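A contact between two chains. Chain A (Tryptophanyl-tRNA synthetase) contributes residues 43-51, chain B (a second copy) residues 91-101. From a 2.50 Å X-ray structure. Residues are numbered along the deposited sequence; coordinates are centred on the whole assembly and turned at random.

Chain A 43-51: DYHALTNPL
Chain B (91-101) TELSWVFTTLT

Chain B is helical from 91 through at least 98, continuing a helix that begins earlier in the chain; chain A 43-48 has helical phi/psi without regular bonding, then turns at N49(A) (-128/72) into P50(A) (-49/-40). The two run in the same general direction, with T48(A) CA 5.4 Å from T99(B) CA and P50(A) CA 6.7 Å from L100(B) CA; together they bury 424 Å².

The aromatic contact sets the edge of W95(B) (chi1 t, chi2 -113°) against the face of Y44(A) (chi1 m), five-membered ring to phenol ring, centroids 4.8 Å apart and planes at 61°; Y44(A) CG lies 3.8 Å from W95(B) CD1. T48(A) CG2 touches the far edge of the indole, 4.0 Å from W95(B) CH2.

Buried aliphatic side chains meet in van der Waals contact: L47(A) (m, t) sets CD1 4.1 Å from V96(B) CG2 (chi1 t), and P50(A) CB rests 3.8 Å from L100(B) CD2 (m, t). T99(B) CB lies 3.3 Å from L47(A) O, and T99(B) CG2 3.9 Å from L47(A) CB.

No hydrogen bond crosses. Y44(A) OH comes within 2.7 Å of E92(B) OE1, delivered by an extended side chain, but the angle is poor; OE1 is hydrogen-bonded elsewhere in the structure. Very short hydrogen bonds join T99(B) OG1 (p) to V96(B) O (2.5 Å) and T48(A) OG1 (p) to H45(A) O (2.3 Å), engaging both hydroxyls within their own chains.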

ATOM      1  N   ASP A  43       1.081  14.639   0.127  1.00 24.62           N
ATOM      2  CA  ASP A  43      -0.365  14.749   0.010  1.00 22.84           C
ATOM      3  C   ASP A  43      -1.100  13.510   0.538  1.00 30.36           C
ATOM      4  O   ASP A  43      -2.198  13.628   1.083  1.00 30.28           O
ATOM      5  CB  ASP A  43      -0.760  15.072  -1.447  1.00 24.35           C
ATOM      6  CG  ASP A  43      -0.242  14.048  -2.461  1.00 23.40           C
ATOM      7  OD1 ASP A  43      -0.710  14.079  -3.612  1.00 25.18           O
ATOM      8  OD2 ASP A  43       0.620  13.212  -2.128  1.00 32.28           O
ATOM      9  N   TYR A  44      -0.494  12.333   0.405  1.00 31.61           N
ATOM     10  CA  TYR A  44      -1.102  11.106   0.917  1.00 29.12           C
ATOM     11  C   TYR A  44      -1.306  11.129   2.429  1.00 33.12           C
ATOM     12  O   TYR A  44      -2.113  10.367   2.948  1.00 35.35           O
ATOM     13  CB  TYR A  44      -0.264   9.878   0.539  1.00 32.68           C
ATOM     14  CG  TYR A  44      -0.637   9.298  -0.813  1.00 29.18           C
ATOM     15  CD1 TYR A  44       0.298   8.600  -1.585  1.00 36.82           C
ATOM     16  CD2 TYR A  44      -1.920   9.463  -1.329  1.00 33.17           C
ATOM     17  CE1 TYR A  44      -0.036   8.091  -2.841  1.00 38.35           C
ATOM     18  CE2 TYR A  44      -2.270   8.955  -2.583  1.00 41.78           C
ATOM     19  CZ  TYR A  44      -1.327   8.273  -3.333  1.00 47.94           C
ATOM     20  OH  TYR A  44      -1.675   7.785  -4.578  1.00 61.61           O
ATOM     21  N   HIS A  45      -0.586  12.006   3.131  1.00 35.55           N
ATOM     22  CA  HIS A  45      -0.703  12.125   4.588  1.00 29.78           C
ATOM     23  C   HIS A  45      -2.050  12.756   4.967  1.00 34.60           C
ATOM     24  O   HIS A  45      -2.569  12.518   6.065  1.00 24.43           O
ATOM     25  CB  HIS A  45       0.467  12.960   5.129  1.00 26.73           C
ATOM     26  CG  HIS A  45       0.466  13.163   6.615  1.00 31.33           C
ATOM     27  ND1 HIS A  45       0.112  12.174   7.512  1.00 37.50           N
ATOM     28  CD2 HIS A  45       0.831  14.234   7.363  1.00 29.25           C
ATOM     29  CE1 HIS A  45       0.258  12.626   8.745  1.00 30.86           C
ATOM     30  NE2 HIS A  45       0.694  13.874   8.681  1.00 38.10           N
ATOM     31  N   ALA A  46      -2.618  13.546   4.053  1.00 26.76           N
ATOM     32  CA  ALA A  46      -3.901  14.185   4.317  1.00 27.42           C
ATOM     33  C   ALA A  46      -5.016  13.144   4.420  1.00 26.60           C
ATOM     34  O   ALA A  46      -5.943  13.332   5.194  1.00 29.39           O
ATOM     35  CB  ALA A  46      -4.240  15.202   3.210  1.00 24.27           C
ATOM     36  N   LEU A  47      -4.938  12.057   3.645  1.00 28.86           N
ATOM     37  CA  LEU A  47      -5.980  11.014   3.688  1.00 28.03           C
ATOM     38  C   LEU A  47      -6.112  10.233   5.010  1.00 29.51           C
ATOM     39  O   LEU A  47      -7.101   9.528   5.199  1.00 29.17           O
ATOM     40  CB  LEU A  47      -5.798   9.990   2.564  1.00 26.12           C
ATOM     41  CG  LEU A  47      -5.592  10.385   1.096  1.00 31.53           C
ATOM     42  CD1 LEU A  47      -5.859   9.179   0.222  1.00 22.03           C
ATOM     43  CD2 LEU A  47      -6.494  11.497   0.701  1.00 24.56           C
ATOM     44  N   THR A  48      -5.136  10.350   5.914  1.00 34.15           N
ATOM     45  CA  THR A  48      -5.182   9.635   7.201  1.00 29.19           C
ATOM     46  C   THR A  48      -6.307  10.097   8.139  1.00 32.42           C
ATOM     47  O   THR A  48      -6.570   9.468   9.165  1.00 24.76           O
ATOM     48  CB  THR A  48      -3.834   9.720   7.941  1.00 25.93           C
ATOM     49  OG1 THR A  48      -3.240  10.994   7.706  1.00 35.80           O
ATOM     50  CG2 THR A  48      -2.904   8.676   7.445  1.00 21.27           C
ATOM     51  N   ASN A  49      -6.965  11.199   7.792  1.00 28.12           N
ATOM     52  CA  ASN A  49      -8.109  11.674   8.570  1.00 37.14           C
ATOM     53  C   ASN A  49      -9.233  11.863   7.531  1.00 36.77           C
ATOM     54  O   ASN A  49      -9.629  12.989   7.190  1.00 30.99           O
ATOM     55  CB  ASN A  49      -7.739  12.961   9.304  1.00 45.28           C
ATOM     56  CG  ASN A  49      -6.625  12.730  10.343  1.00 56.65           C
ATOM     57  OD1 ASN A  49      -6.822  12.023  11.344  1.00 54.79           O
ATOM     58  ND2 ASN A  49      -5.447  13.309  10.094  1.00 51.82           N
ATOM     59  N   PRO A  50      -9.764  10.727   7.030  1.00 32.94           N
ATOM     60  CA  PRO A  50     -10.817  10.641   6.019  1.00 33.78           C
ATOM     61  C   PRO A  50     -12.083  11.462   6.154  1.00 31.81           C
ATOM     62  O   PRO A  50     -12.559  11.985   5.157  1.00 33.65           O
ATOM     63  CB  PRO A  50     -11.074   9.130   5.909  1.00 27.01           C
ATOM     64  CG  PRO A  50     -10.752   8.628   7.237  1.00 28.53           C
ATOM     65  CD  PRO A  50      -9.499   9.391   7.601  1.00 26.86           C
ATOM     66  N   LEU A  51     -12.629  11.605   7.357  1.00 35.82           N
ATOM     67  CA  LEU A  51     -13.861  12.381   7.498  1.00 30.55           C
ATOM     68  C   LEU A  51     -13.624  13.852   7.706  1.00 38.84           C
ATOM     69  O   LEU A  51     -14.551  14.655   7.533  1.00 51.10           O
ATOM     70  CB  LEU A  51     -14.708  11.873   8.661  1.00 35.42           C
ATOM     71  CG  LEU A  51     -15.034  10.382   8.772  1.00 35.32           C
ATOM     72  CD1 LEU A  51     -16.303  10.219   9.562  1.00 38.88           C
ATOM     73  CD2 LEU A  51     -15.203   9.769   7.406  1.00 42.32           C
TER
ATOM     74  N   THR B  91      -1.648  -1.612  -5.570  1.00 26.03           N
ATOM     75  CA  THR B  91      -1.071  -1.407  -4.243  1.00 29.90           C
ATOM     76  C   THR B  91      -1.274   0.055  -3.876  1.00 34.61           C
ATOM     77  O   THR B  91      -1.298   0.418  -2.696  1.00 34.22           O
ATOM     78  CB  THR B  91       0.439  -1.707  -4.174  1.00 34.15           C
ATOM     79  OG1 THR B  91       1.149  -0.833  -5.062  1.00 39.81           O
ATOM     80  CG2 THR B  91       0.701  -3.158  -4.498  1.00 28.26           C
ATOM     81  N   GLU B  92      -1.400   0.899  -4.899  1.00 32.66           N
ATOM     82  CA  GLU B  92      -1.631   2.310  -4.670  1.00 27.68           C
ATOM     83  C   GLU B  92      -3.054   2.452  -4.164  1.00 26.29           C
ATOM     84  O   GLU B  92      -3.316   3.212  -3.242  1.00 33.99           O
ATOM     85  CB  GLU B  92      -1.457   3.125  -5.953  1.00 20.41           C
ATOM     86  CG  GLU B  92      -1.776   4.602  -5.740  1.00 31.22           C
ATOM     87  CD  GLU B  92      -1.736   5.418  -7.016  1.00 35.96           C
ATOM     88  OE1 GLU B  92      -2.115   6.614  -6.965  1.00 34.98           O
ATOM     89  OE2 GLU B  92      -1.323   4.869  -8.064  1.00 34.13           O
ATOM     90  N   LEU B  93      -3.982   1.725  -4.773  1.00 29.09           N
ATOM     91  CA  LEU B  93      -5.382   1.784  -4.354  1.00 29.74           C
ATOM     92  C   LEU B  93      -5.470   1.196  -2.950  1.00 30.28           C
ATOM     93  O   LEU B  93      -6.310   1.599  -2.128  1.00 29.61           O
ATOM     94  CB  LEU B  93      -6.269   0.986  -5.323  1.00 26.70           C
ATOM     95  CG  LEU B  93      -7.762   0.911  -4.988  1.00 30.33           C
ATOM     96  CD1 LEU B  93      -8.387   2.335  -4.901  1.00 28.02           C
ATOM     97  CD2 LEU B  93      -8.440   0.086  -6.059  1.00 22.76           C
ATOM     98  N   SER B  94      -4.564   0.263  -2.674  1.00 22.96           N
ATOM     99  CA  SER B  94      -4.509  -0.389  -1.375  1.00 24.75           C
ATOM    100  C   SER B  94      -4.226   0.616  -0.242  1.00 25.26           C
ATOM    101  O   SER B  94      -4.787   0.514   0.868  1.00 24.44           O
ATOM    102  CB  SER B  94      -3.441  -1.482  -1.412  1.00 31.39           C
ATOM    103  OG  SER B  94      -3.490  -2.278  -0.251  1.00 47.70           O
ATOM    104  N   TRP B  95      -3.353   1.589  -0.505  1.00 25.00           N
ATOM    105  CA  TRP B  95      -3.057   2.591   0.518  1.00 22.41           C
ATOM    106  C   TRP B  95      -4.305   3.392   0.766  1.00 16.34           C
ATOM    107  O   TRP B  95      -4.628   3.683   1.902  1.00 22.96           O
ATOM    108  CB  TRP B  95      -1.940   3.558   0.098  1.00 18.55           C
ATOM    109  CG  TRP B  95      -1.941   4.826   0.939  1.00 21.14           C
ATOM    110  CD1 TRP B  95      -2.231   6.093   0.511  1.00 16.15           C
ATOM    111  CD2 TRP B  95      -1.735   4.924   2.363  1.00 17.00           C
ATOM    112  NE1 TRP B  95      -2.221   6.976   1.578  1.00 20.10           N
ATOM    113  CE2 TRP B  95      -1.922   6.284   2.723  1.00 16.85           C
ATOM    114  CE3 TRP B  95      -1.416   3.996   3.363  1.00 19.04           C
ATOM    115  CZ2 TRP B  95      -1.803   6.738   4.043  1.00 18.83           C
ATOM    116  CZ3 TRP B  95      -1.294   4.443   4.683  1.00 20.21           C
ATOM    117  CH2 TRP B  95      -1.491   5.810   5.009  1.00 25.30           C
ATOM    118  N   VAL B  96      -5.005   3.766  -0.304  1.00 25.05           N
ATOM    119  CA  VAL B  96      -6.240   4.548  -0.138  1.00 26.14           C
ATOM    120  C   VAL B  96      -7.271   3.827   0.723  1.00 23.75           C
ATOM    121  O   VAL B  96      -7.859   4.442   1.604  1.00 30.41           O
ATOM    122  CB  VAL B  96      -6.883   4.907  -1.492  1.00 23.84           C
ATOM    123  CG1 VAL B  96      -8.247   5.520  -1.272  1.00 12.19           C
ATOM    124  CG2 VAL B  96      -5.976   5.881  -2.242  1.00 18.64           C
ATOM    125  N   PHE B  97      -7.486   2.532   0.475  1.00 26.39           N
ATOM    126  CA  PHE B  97      -8.438   1.760   1.272  1.00 20.63           C
ATOM    127  C   PHE B  97      -7.968   1.569   2.719  1.00 25.32           C
ATOM    128  O   PHE B  97      -8.791   1.476   3.651  1.00 25.46           O
ATOM    129  CB  PHE B  97      -8.708   0.398   0.635  1.00 20.80           C
ATOM    130  CG  PHE B  97      -9.517   0.464  -0.655  1.00 27.38           C
ATOM    131  CD1 PHE B  97     -10.121   1.658  -1.069  1.00 26.85           C
ATOM    132  CD2 PHE B  97      -9.722  -0.681  -1.420  1.00 25.28           C
ATOM    133  CE1 PHE B  97     -10.917   1.706  -2.214  1.00 19.10           C
ATOM    134  CE2 PHE B  97     -10.524  -0.636  -2.571  1.00 29.03           C
ATOM    135  CZ  PHE B  97     -11.118   0.566  -2.958  1.00 20.19           C
ATOM    136  N   THR B  98      -6.654   1.522   2.923  1.00 22.48           N
ATOM    137  CA  THR B  98      -6.125   1.361   4.272  1.00 18.33           C
ATOM    138  C   THR B  98      -6.598   2.564   5.106  1.00 27.09           C
ATOM    139  O   THR B  98      -7.023   2.411   6.268  1.00 18.24           O
ATOM    140  CB  THR B  98      -4.584   1.288   4.251  1.00 22.47           C
ATOM    141  OG1 THR B  98      -4.169   0.071   3.616  1.00 17.80           O
ATOM    142  CG2 THR B  98      -4.027   1.367   5.612  1.00  6.50           C
ATOM    143  N   THR B  99      -6.551   3.756   4.511  1.00 19.16           N
ATOM    144  CA  THR B  99      -6.997   4.940   5.248  1.00 26.94           C
ATOM    145  C   THR B  99      -8.492   4.869   5.574  1.00 33.20           C
ATOM    146  O   THR B  99      -8.941   5.493   6.529  1.00 31.78           O
ATOM    147  CB  THR B  99      -6.765   6.281   4.480  1.00 22.11           C
ATOM    148  OG1 THR B  99      -7.531   6.280   3.263  1.00 21.10           O
ATOM    149  CG2 THR B  99      -5.272   6.509   4.175  1.00 19.70           C
ATOM    150  N   LEU B 100      -9.258   4.106   4.794  1.00 30.22           N
ATOM    151  CA  LEU B 100     -10.701   4.019   5.018  1.00 32.17           C
ATOM    152  C   LEU B 100     -11.154   2.803   5.821  1.00 31.34           C
ATOM    153  O   LEU B 100     -12.343   2.551   5.911  1.00 35.32           O
ATOM    154  CB  LEU B 100     -11.446   4.003   3.678  1.00 34.31           C
ATOM    155  CG  LEU B 100     -11.244   5.115   2.620  1.00 30.12           C
ATOM    156  CD1 LEU B 100     -12.169   4.854   1.458  1.00 21.31           C
ATOM    157  CD2 LEU B 100     -11.524   6.491   3.200  1.00 25.42           C
ATOM    158  N   THR B 101     -10.225   2.074   6.424  1.00 24.45           N
ATOM    159  CA  THR B 101     -10.562   0.867   7.164  1.00 22.71           C
ATOM    160  C   THR B 101     -10.318   0.930   8.677  1.00 27.35           C
ATOM    161  O   THR B 101      -9.189   1.107   9.134  1.00 31.85           O
ATOM    162  CB  THR B 101      -9.771  -0.343   6.586  1.00 30.34           C
ATOM    163  OG1 THR B 101     -10.002  -0.431   5.167  1.00 23.50           O
ATOM    164  CG2 THR B 101     -10.197  -1.650   7.261  1.00 18.60           C
TER